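Protein Pcdhgb2 (Mus musculus, PDB 5SZR) is a clustered protocadherin that probably mediates calcium-dependent cell adhesion and may help establish and maintain specific neuronal connections in the brain. Local coordinates at residues A[102-116]-A[128-142]. Residues are numbered along the deposited sequence; the frame is centred on the assembly and turned at random.
Sequences DENDCVPEVIVTSVF and VIALIKTRDRDSGEN. With CA (calcium ion), chain L; CA (calcium ion), chain K; CA (calcium ion), chain J.
D138 OD1 and D105 OD1 meet on one calcium ion, that of chain K, at the junction of successive cadherin repeats. The carboxylate of D138 bridges: OD1 binds the chain K calcium at 2.5 Å, while OD2 binds the chain L calcium and also accepts the backbone N-H of C106 (N to OD2 3.0 Å) on its syn side. D102 OD1 and E103 O share the chain K ion, and E16 and E73 of the preceding repeat complete it; D105 OD2 reaches on to the chain J calcium. Such a three-calcium cluster, to which the DENDCVPE linker and the DRD loop contribute, is the hallmark of cadherin interdomain junctions, and probably stiffens the rod. Round the chain L ion stand N104 OD1, both oxygens of D136, N142 O and C106 O, with D189 the remaining protein ligand. The close acceptor pair N104 OD1 and D138 OD2, 2.9 Å apart, is thus explained by the shared cation.

The ligands also brace one another. D136 OD1 accepts the backbone N-H of D138 (N to OD1 3.1 Å) through its anti lone pair, an Asx turn, and the amide of N142 stacks on that of N104, planes 25° apart. From the second shell, P108 CG lies against D136 OD2.

Beyond the loops, strands 109-113 and 128-135 pair antiparallel at an edge of the four-stranded sheet, E109, I111 and T113 hydrogen-bonding to R135, K133 and L131. On the face carrying E109, I111 and R135, E109 CG sits between its backbone N and carbonyl carbon (chi1 62°), and the extended chain beyond carries the carboxylate to R135. There R135 NE donates to E109 OE2 at 3.2 Å in a salt bridge; the oxygen lies in the guanidinium plane but is approached 74° out of its own carboxylate plane. I111 CG1 lies over one guanidinium face, offset toward its rim. On the face carrying V110, V112 and I132, V110 CG1 meets I132 CG2 at 3.6 Å, and I132 CD1 touches V112 CG2.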
ATOM      1  N   ASP A 102     -33.349  11.775 -45.099  1.00 74.37           N
ATOM      2  CA  ASP A 102     -32.350  11.817 -44.042  1.00 76.18           C
ATOM      3  C   ASP A 102     -31.348  10.683 -44.210  1.00 78.44           C
ATOM      4  O   ASP A 102     -31.732   9.517 -44.340  1.00 80.45           O
ATOM      5  CB  ASP A 102     -33.025  11.723 -42.674  1.00 77.89           C
ATOM      6  CG  ASP A 102     -32.038  11.452 -41.553  1.00 81.35           C
ATOM      7  OD1 ASP A 102     -30.967  12.093 -41.531  1.00 75.33           O
ATOM      8  OD2 ASP A 102     -32.336  10.587 -40.702  1.00 77.66           O
ATOM      9  N   GLU A 103     -30.063  11.030 -44.204  1.00 77.84           N
ATOM     10  CA  GLU A 103     -28.975  10.068 -44.154  1.00 78.32           C
ATOM     11  C   GLU A 103     -28.280  10.160 -42.803  1.00 82.64           C
ATOM     12  O   GLU A 103     -28.339  11.182 -42.115  1.00 82.30           O
ATOM     13  CB  GLU A 103     -27.955  10.310 -45.274  1.00 78.73           C
ATOM     14  CG  GLU A 103     -28.535  10.272 -46.684  1.00 77.97           C
ATOM     15  CD  GLU A 103     -28.962   8.879 -47.107  1.00 78.27           C
ATOM     16  OE1 GLU A 103     -30.036   8.748 -47.739  1.00 70.94           O
ATOM     17  OE2 GLU A 103     -28.222   7.916 -46.803  1.00 83.66           O
ATOM     18  N   ASN A 104     -27.613   9.071 -42.434  1.00 82.51           N
ATOM     19  CA  ASN A 104     -26.877   8.989 -41.176  1.00 81.30           C
ATOM     20  C   ASN A 104     -25.526   9.663 -41.372  1.00 80.04           C
ATOM     21  O   ASN A 104     -24.530   9.024 -41.712  1.00 83.40           O
ATOM     22  CB  ASN A 104     -26.727   7.536 -40.744  1.00 84.05           C
ATOM     23  CG  ASN A 104     -26.176   7.396 -39.342  1.00 84.84           C
ATOM     24  OD1 ASN A 104     -26.073   8.369 -38.598  1.00 84.35           O
ATOM     25  ND2 ASN A 104     -25.825   6.171 -38.970  1.00 86.78           N
ATOM     26  N   ASP A 105     -25.488  10.982 -41.162  1.00 75.65           N
ATOM     27  CA  ASP A 105     -24.247  11.735 -41.297  1.00 76.04           C
ATOM     28  C   ASP A 105     -23.914  12.564 -40.061  1.00 74.00           C
ATOM     29  O   ASP A 105     -23.017  13.411 -40.126  1.00 73.35           O
ATOM     30  CB  ASP A 105     -24.287  12.633 -42.542  1.00 76.67           C
ATOM     31  CG  ASP A 105     -25.429  13.636 -42.515  1.00 77.65           C
ATOM     32  OD1 ASP A 105     -26.373  13.460 -41.719  1.00 73.77           O
ATOM     33  OD2 ASP A 105     -25.387  14.601 -43.305  1.00 75.59           O
ATOM     34  N   CYS A 106     -24.598  12.340 -38.938  1.00 71.64           N
ATOM     35  CA  CYS A 106     -24.324  13.046 -37.691  1.00 70.92           C
ATOM     36  C   CYS A 106     -23.926  12.032 -36.629  1.00 72.60           C
ATOM     37  O   CYS A 106     -24.689  11.104 -36.333  1.00 72.11           O
ATOM     38  CB  CYS A 106     -25.537  13.861 -37.232  1.00 70.49           C
ATOM     39  SG  CYS A 106     -25.868  15.328 -38.245  1.00 73.58           S
ATOM     40  N   VAL A 107     -22.741  12.217 -36.057  1.00 73.73           N
ATOM     41  CA  VAL A 107     -22.203  11.289 -35.055  1.00 75.28           C
ATOM     42  C   VAL A 107     -22.955  11.473 -33.742  1.00 71.89           C
ATOM     43  O   VAL A 107     -23.365  12.605 -33.423  1.00 64.96           O
ATOM     44  CB  VAL A 107     -20.699  11.531 -34.874  1.00 78.42           C
ATOM     45  CG1 VAL A 107     -20.114  10.658 -33.773  1.00 68.78           C
ATOM     46  CG2 VAL A 107     -19.968  11.290 -36.191  1.00 80.98           C
ATOM     47  N   PRO A 108     -23.199  10.411 -32.971  1.00 69.65           N
ATOM     48  CA  PRO A 108     -23.721  10.597 -31.610  1.00 67.69           C
ATOM     49  C   PRO A 108     -22.682  11.262 -30.720  1.00 66.88           C
ATOM     50  O   PRO A 108     -21.480  11.019 -30.852  1.00 68.11           O
ATOM     51  CB  PRO A 108     -24.017   9.168 -31.135  1.00 66.95           C
ATOM     52  CG  PRO A 108     -24.016   8.325 -32.366  1.00 70.53           C
ATOM     53  CD  PRO A 108     -23.101   8.989 -33.341  1.00 70.86           C
ATOM     54  N   GLU A 109     -23.147  12.111 -29.807  1.00 66.76           N
ATOM     55  CA  GLU A 109     -22.267  12.714 -28.818  1.00 70.95           C
ATOM     56  C   GLU A 109     -22.722  12.331 -27.416  1.00 68.58           C
ATOM     57  O   GLU A 109     -23.915  12.133 -27.162  1.00 66.91           O
ATOM     58  CB  GLU A 109     -22.200  14.243 -28.961  1.00 76.97           C
ATOM     59  CG  GLU A 109     -23.505  14.988 -28.756  1.00 82.29           C
ATOM     60  CD  GLU A 109     -23.295  16.495 -28.704  1.00 87.91           C
ATOM     61  OE1 GLU A 109     -22.349  16.937 -28.013  1.00 89.92           O
ATOM     62  OE2 GLU A 109     -24.062  17.236 -29.362  1.00 89.39           O
ATOM     63  N   VAL A 110     -21.750  12.218 -26.510  1.00 67.14           N
ATOM     64  CA  VAL A 110     -21.980  11.804 -25.131  1.00 63.73           C
ATOM     65  C   VAL A 110     -21.675  12.984 -24.218  1.00 61.61           C
ATOM     66  O   VAL A 110     -20.598  13.588 -24.310  1.00 61.27           O
ATOM     67  CB  VAL A 110     -21.114  10.587 -24.760  1.00 65.96           C
ATOM     68  CG1 VAL A 110     -21.588   9.971 -23.453  1.00 66.11           C
ATOM     69  CG2 VAL A 110     -21.125   9.563 -25.877  1.00 68.90           C
ATOM     70  N   ILE A 111     -22.616  13.310 -23.336  1.00 60.05           N
ATOM     71  CA  ILE A 111     -22.495  14.447 -22.429  1.00 60.45           C
ATOM     72  C   ILE A 111     -22.444  13.898 -21.010  1.00 59.00           C
ATOM     73  O   ILE A 111     -23.434  13.336 -20.521  1.00 58.25           O
ATOM     74  CB  ILE A 111     -23.650  15.443 -22.595  1.00 64.03           C
ATOM     75  CG1 ILE A 111     -23.865  15.776 -24.077  1.00 67.25           C
ATOM     76  CG2 ILE A 111     -23.376  16.706 -21.796  1.00 66.76           C
ATOM     77  CD1 ILE A 111     -22.653  16.383 -24.753  1.00 68.91           C
ATOM     78  N   VAL A 112     -21.300  14.071 -20.347  1.00 59.42           N
ATOM     79  CA  VAL A 112     -21.043  13.523 -19.017  1.00 56.25           C
ATOM     80  C   VAL A 112     -21.003  14.675 -18.021  1.00 54.94           C
ATOM     81  O   VAL A 112     -20.229  15.623 -18.195  1.00 55.78           O
ATOM     82  CB  VAL A 112     -19.726  12.733 -18.981  1.00 56.91           C
ATOM     83  CG1 VAL A 112     -19.502  12.139 -17.606  1.00 55.52           C
ATOM     84  CG2 VAL A 112     -19.717  11.651 -20.054  1.00 57.78           C
ATOM     85  N   THR A 113     -21.823  14.593 -16.976  1.00 53.56           N
ATOM     86  CA  THR A 113     -21.838  15.594 -15.918  1.00 53.34           C
ATOM     87  C   THR A 113     -21.835  14.905 -14.561  1.00 54.03           C
ATOM     88  O   THR A 113     -22.072  13.699 -14.450  1.00 53.56           O
ATOM     89  CB  THR A 113     -23.056  16.526 -16.016  1.00 54.01           C
ATOM     90  OG1 THR A 113     -24.262  15.761 -15.906  1.00 53.61           O
ATOM     91  CG2 THR A 113     -23.053  17.292 -17.328  1.00 59.52           C
ATOM     92  N   SER A 114     -21.558  15.703 -13.528  1.00 54.19           N
ATOM     93  CA  SER A 114     -21.612  15.275 -12.128  1.00 52.45           C
ATOM     94  C   SER A 114     -20.790  14.012 -11.887  1.00 52.28           C
ATOM     95  O   SER A 114     -21.251  13.045 -11.277  1.00 53.02           O
ATOM     96  CB  SER A 114     -23.059  15.076 -11.672  1.00 53.48           C
ATOM     97  OG  SER A 114     -23.719  16.321 -11.545  1.00 58.65           O
ATOM     98  N   VAL A 115     -19.550  14.023 -12.371  1.00 51.83           N
ATOM     99  CA  VAL A 115     -18.634  12.936 -12.053  1.00 59.74           C
ATOM    100  C   VAL A 115     -18.215  13.043 -10.590  1.00 51.21           C
ATOM    101  O   VAL A 115     -17.760  14.100 -10.133  1.00 52.07           O
ATOM    102  CB  VAL A 115     -17.419  12.961 -12.989  1.00 60.98           C
ATOM    103  CG1 VAL A 115     -16.462  11.824 -12.642  1.00 52.27           C
ATOM    104  CG2 VAL A 115     -17.873  12.870 -14.433  1.00 52.63           C
ATOM    105  N   PHE A 116     -18.390  11.951  -9.848  1.00 50.94           N
ATOM    106  CA  PHE A 116     -18.007  11.850  -8.437  1.00 51.86           C
ATOM    107  C   PHE A 116     -16.483  11.888  -8.344  1.00 50.75           C
ATOM    108  O   PHE A 116     -15.814  10.876  -8.560  1.00 50.67           O
ATOM    109  CB  PHE A 116     -18.578  10.559  -7.854  1.00 50.05           C
ATOM    110  CG  PHE A 116     -18.844  10.595  -6.364  1.00 51.37           C
ATOM    111  CD1 PHE A 116     -18.105  11.400  -5.513  1.00 50.99           C
ATOM    112  CD2 PHE A 116     -19.839   9.793  -5.815  1.00 52.82           C
ATOM    113  CE1 PHE A 116     -18.362  11.404  -4.140  1.00 50.31           C
ATOM    114  CE2 PHE A 116     -20.093   9.792  -4.447  1.00 50.79           C
ATOM    115  CZ  PHE A 116     -19.357  10.600  -3.613  1.00 48.74           C
ATOM    116  N   VAL A 128     -23.900   6.594  -7.493  1.00 53.64           N
ATOM    117  CA  VAL A 128     -24.017   7.248  -8.794  1.00 53.24           C
ATOM    118  C   VAL A 128     -22.724   8.005  -9.073  1.00 53.76           C
ATOM    119  O   VAL A 128     -22.431   9.014  -8.428  1.00 55.28           O
ATOM    120  CB  VAL A 128     -25.227   8.183  -8.843  1.00 52.94           C
ATOM    121  CG1 VAL A 128     -25.291   8.885 -10.192  1.00 54.25           C
ATOM    122  CG2 VAL A 128     -26.497   7.400  -8.577  1.00 53.68           C
ATOM    123  N   ILE A 129     -21.951   7.523 -10.043  1.00 54.26           N
ATOM    124  CA  ILE A 129     -20.664   8.131 -10.357  1.00 56.04           C
ATOM    125  C   ILE A 129     -20.821   9.313 -11.299  1.00 57.40           C
ATOM    126  O   ILE A 129     -20.161  10.341 -11.127  1.00 58.15           O
ATOM    127  CB  ILE A 129     -19.717   7.077 -10.957  1.00 58.43           C
ATOM    128  CG1 ILE A 129     -19.567   5.884 -10.019  1.00 59.08           C
ATOM    129  CG2 ILE A 129     -18.353   7.687 -11.240  1.00 58.75           C
ATOM    130  CD1 ILE A 129     -18.667   4.826 -10.583  1.00 61.39           C
ATOM    131  N   ALA A 130     -21.682   9.190 -12.307  1.00 60.27           N
ATOM    132  CA  ALA A 130     -21.771  10.215 -13.333  1.00 57.81           C
ATOM    133  C   ALA A 130     -23.133  10.136 -13.999  1.00 58.26           C
ATOM    134  O   ALA A 130     -23.781   9.086 -14.014  1.00 59.49           O
ATOM    135  CB  ALA A 130     -20.654  10.063 -14.370  1.00 57.47           C
ATOM    136  N   LEU A 131     -23.555  11.267 -14.553  1.00 57.33           N
ATOM    137  CA  LEU A 131     -24.788  11.362 -15.317  1.00 56.72           C
ATOM    138  C   LEU A 131     -24.441  11.479 -16.796  1.00 55.00           C
ATOM    139  O   LEU A 131     -23.598  12.299 -17.179  1.00 52.77           O
ATOM    140  CB  LEU A 131     -25.624  12.554 -14.850  1.00 57.84           C
ATOM    141  CG  LEU A 131     -26.015  12.474 -13.372  1.00 56.60           C
ATOM    142  CD1 LEU A 131     -26.759  13.725 -12.935  1.00 53.48           C
ATOM    143  CD2 LEU A 131     -26.847  11.228 -13.109  1.00 52.93           C
ATOM    144  N   ILE A 132     -25.084  10.651 -17.617  1.00 56.97           N
ATOM    145  CA  ILE A 132     -24.769  10.517 -19.034  1.00 60.37           C
ATOM    146  C   ILE A 132     -25.992  10.926 -19.846  1.00 63.25           C
ATOM    147  O   ILE A 132     -27.110  10.487 -19.555  1.00 63.90           O
ATOM    148  CB  ILE A 132     -24.355   9.075 -19.383  1.00 63.42           C
ATOM    149  CG1 ILE A 132     -23.283   8.556 -18.411  1.00 63.89           C
ATOM    150  CG2 ILE A 132     -23.904   8.980 -20.832  1.00 64.94           C
ATOM    151  CD1 ILE A 132     -22.009   9.352 -18.404  1.00 66.27           C
ATOM    152  N   LYS A 133     -25.776  11.754 -20.866  1.00 63.87           N
ATOM    153  CA  LYS A 133     -26.825  12.162 -21.793  1.00 65.62           C
ATOM    154  C   LYS A 133     -26.299  12.041 -23.216  1.00 64.49           C
ATOM    155  O   LYS A 133     -25.132  12.342 -23.479  1.00 64.17           O
ATOM    156  CB  LYS A 133     -27.285  13.603 -21.520  1.00 67.52           C
ATOM    157  CG  LYS A 133     -28.508  14.023 -22.312  1.00 72.08           C
ATOM    158  CD  LYS A 133     -28.718  15.531 -22.266  1.00 75.82           C
ATOM    159  CE  LYS A 133     -29.824  15.954 -23.225  1.00 79.44           C
ATOM    160  NZ  LYS A 133     -29.923  17.435 -23.363  1.00 81.92           N
ATOM    161  N   THR A 134     -27.156  11.598 -24.132  1.00 65.78           N
ATOM    162  CA  THR A 134     -26.778  11.445 -25.532  1.00 66.14           C
ATOM    163  C   THR A 134     -27.604  12.367 -26.413  1.00 66.18           C
ATOM    164  O   THR A 134     -28.800  12.567 -26.178  1.00 67.38           O
ATOM    165  CB  THR A 134     -26.951  10.001 -26.013  1.00 65.87           C
ATOM    166  OG1 THR A 134     -28.345   9.671 -26.061  1.00 66.04           O
ATOM    167  CG2 THR A 134     -26.249   9.053 -25.074  1.00 66.27           C
ATOM    168  N   ARG A 135     -26.952  12.928 -27.427  1.00 67.01           N
ATOM    169  CA  ARG A 135     -27.614  13.674 -28.484  1.00 72.36           C
ATOM    170  C   ARG A 135     -27.252  13.064 -29.832  1.00 70.15           C
ATOM    171  O   ARG A 135     -26.200  12.437 -29.982  1.00 70.20           O
ATOM    172  CB  ARG A 135     -27.223  15.159 -28.455  1.00 78.98           C
ATOM    173  CG  ARG A 135     -27.929  15.969 -27.377  1.00 82.41           C
ATOM    174  CD  ARG A 135     -27.820  17.466 -27.648  1.00 87.44           C
ATOM    175  NE  ARG A 135     -26.464  17.965 -27.443  1.00 91.45           N
ATOM    176  CZ  ARG A 135     -26.038  18.523 -26.313  1.00 94.51           C
ATOM    177  NH1 ARG A 135     -24.784  18.945 -26.210  1.00 95.49           N
ATOM    178  NH2 ARG A 135     -26.867  18.657 -25.286  1.00 95.29           N
ATOM    179  N   ASP A 136     -28.141  13.238 -30.808  1.00 68.27           N
ATOM    180  CA  ASP A 136     -27.863  12.820 -32.181  1.00 67.11           C
ATOM    181  C   ASP A 136     -28.729  13.655 -33.109  1.00 66.71           C
ATOM    182  O   ASP A 136     -29.960  13.586 -33.036  1.00 64.34           O
ATOM    183  CB  ASP A 136     -28.133  11.329 -32.377  1.00 68.13           C
ATOM    184  CG  ASP A 136     -27.535  10.786 -33.668  1.00 70.72           C
ATOM    185  OD1 ASP A 136     -27.829  11.336 -34.755  1.00 69.38           O
ATOM    186  OD2 ASP A 136     -26.759   9.808 -33.594  1.00 72.04           O
ATOM    187  N   ARG A 137     -28.088  14.435 -33.980  1.00 65.63           N
ATOM    188  CA  ARG A 137     -28.799  15.413 -34.789  1.00 67.48           C
ATOM    189  C   ARG A 137     -29.638  14.781 -35.891  1.00 70.59           C
ATOM    190  O   ARG A 137     -30.470  15.478 -36.481  1.00 72.91           O
ATOM    191  CB  ARG A 137     -27.801  16.405 -35.392  1.00 69.39           C
ATOM    192  CG  ARG A 137     -26.964  17.154 -34.354  1.00 70.65           C
ATOM    193  CD  ARG A 137     -26.173  18.267 -35.013  1.00 75.18           C
ATOM    194  NE  ARG A 137     -27.036  19.059 -35.890  1.00 80.55           N
ATOM    195  CZ  ARG A 137     -26.598  19.905 -36.817  1.00 83.82           C
ATOM    196  NH1 ARG A 137     -27.465  20.573 -37.568  1.00 84.72           N
ATOM    197  NH2 ARG A 137     -25.295  20.082 -37.000  1.00 85.53           N
ATOM    198  N   ASP A 138     -29.451  13.493 -36.178  1.00 71.09           N
ATOM    199  CA  ASP A 138     -30.222  12.803 -37.198  1.00 72.22           C
ATOM    200  C   ASP A 138     -31.616  12.455 -36.679  1.00 74.87           C
ATOM    201  O   ASP A 138     -31.918  12.579 -35.487  1.00 68.44           O
ATOM    202  CB  ASP A 138     -29.500  11.536 -37.657  1.00 72.57           C
ATOM    203  CG  ASP A 138     -28.227  11.835 -38.422  1.00 74.25           C
ATOM    204  OD1 ASP A 138     -28.177  12.881 -39.098  1.00 74.25           O
ATOM    205  OD2 ASP A 138     -27.274  11.026 -38.345  1.00 75.84           O
ATOM    206  N   SER A 139     -32.470  12.010 -37.601  1.00 75.51           N
ATOM    207  CA  SER A 139     -33.836  11.608 -37.307  1.00 78.29           C
ATOM    208  C   SER A 139     -33.965  10.090 -37.324  1.00 79.68           C
ATOM    209  O   SER A 139     -33.116   9.375 -37.863  1.00 77.91           O
ATOM    210  CB  SER A 139     -34.822  12.209 -38.320  1.00 81.87           C
ATOM    211  OG  SER A 139     -34.821  13.625 -38.274  1.00 82.48           O
ATOM    212  N   GLY A 140     -35.056   9.610 -36.728  1.00 83.10           N
ATOM    213  CA  GLY A 140     -35.399   8.199 -36.792  1.00 84.59           C
ATOM    214  C   GLY A 140     -34.312   7.309 -36.225  1.00 81.52           C
ATOM    215  O   GLY A 140     -33.699   7.606 -35.194  1.00 77.96           O
ATOM    216  N   GLU A 141     -34.062   6.197 -36.921  1.00 84.45           N
ATOM    217  CA  GLU A 141     -33.074   5.230 -36.456  1.00 86.07           C
ATOM    218  C   GLU A 141     -31.670   5.818 -36.470  1.00 83.69           C
ATOM    219  O   GLU A 141     -30.841   5.482 -35.612  1.00 81.39           O
ATOM    220  CB  GLU A 141     -33.138   3.962 -37.307  1.00 90.18           C
ATOM    221  CG  GLU A 141     -34.417   3.171 -37.122  1.00 96.05           C
ATOM    222  CD  GLU A 141     -34.419   1.870 -37.902  1.00105.03           C
ATOM    223  OE1 GLU A 141     -33.386   1.548 -38.528  1.00107.42           O
ATOM    224  OE2 GLU A 141     -35.456   1.172 -37.890  1.00109.56           O
ATOM    225  N   ASN A 142     -31.383   6.693 -37.435  1.00 82.92           N
ATOM    226  CA  ASN A 142     -30.070   7.321 -37.492  1.00 81.60           C
ATOM    227  C   ASN A 142     -29.788   8.170 -36.257  1.00 80.01           C
ATOM    228  O   ASN A 142     -28.619   8.370 -35.907  1.00 77.19           O
ATOM    229  CB  ASN A 142     -29.952   8.161 -38.765  1.00 81.30           C
ATOM    230  CG  ASN A 142     -30.159   7.338 -40.028  1.00 84.57           C
ATOM    231  OD1 ASN A 142     -30.361   6.125 -39.965  1.00 87.26           O
ATOM    232  ND2 ASN A 142     -30.123   7.997 -41.179  1.00 84.81           N
TER
HETATM  233 CA    CA L 709     -26.552   9.510 -36.408  1.00 63.32          CA
HETATM  234 CA    CA K 708     -28.755  13.518 -41.427  1.00 62.89          CA
HETATM  235 CA    CA J 707     -26.794  16.399 -42.740  1.00 61.99          CA
HETATM  236  O   HOH W   1     -23.285  11.513  -9.782  1.00 57.37           O
HETATM  237  O   HOH W   2     -25.175  17.500 -40.818  1.00 51.15           O
HETATM  238  O   HOH W   3     -25.238  17.132 -44.298  1.00 45.10           O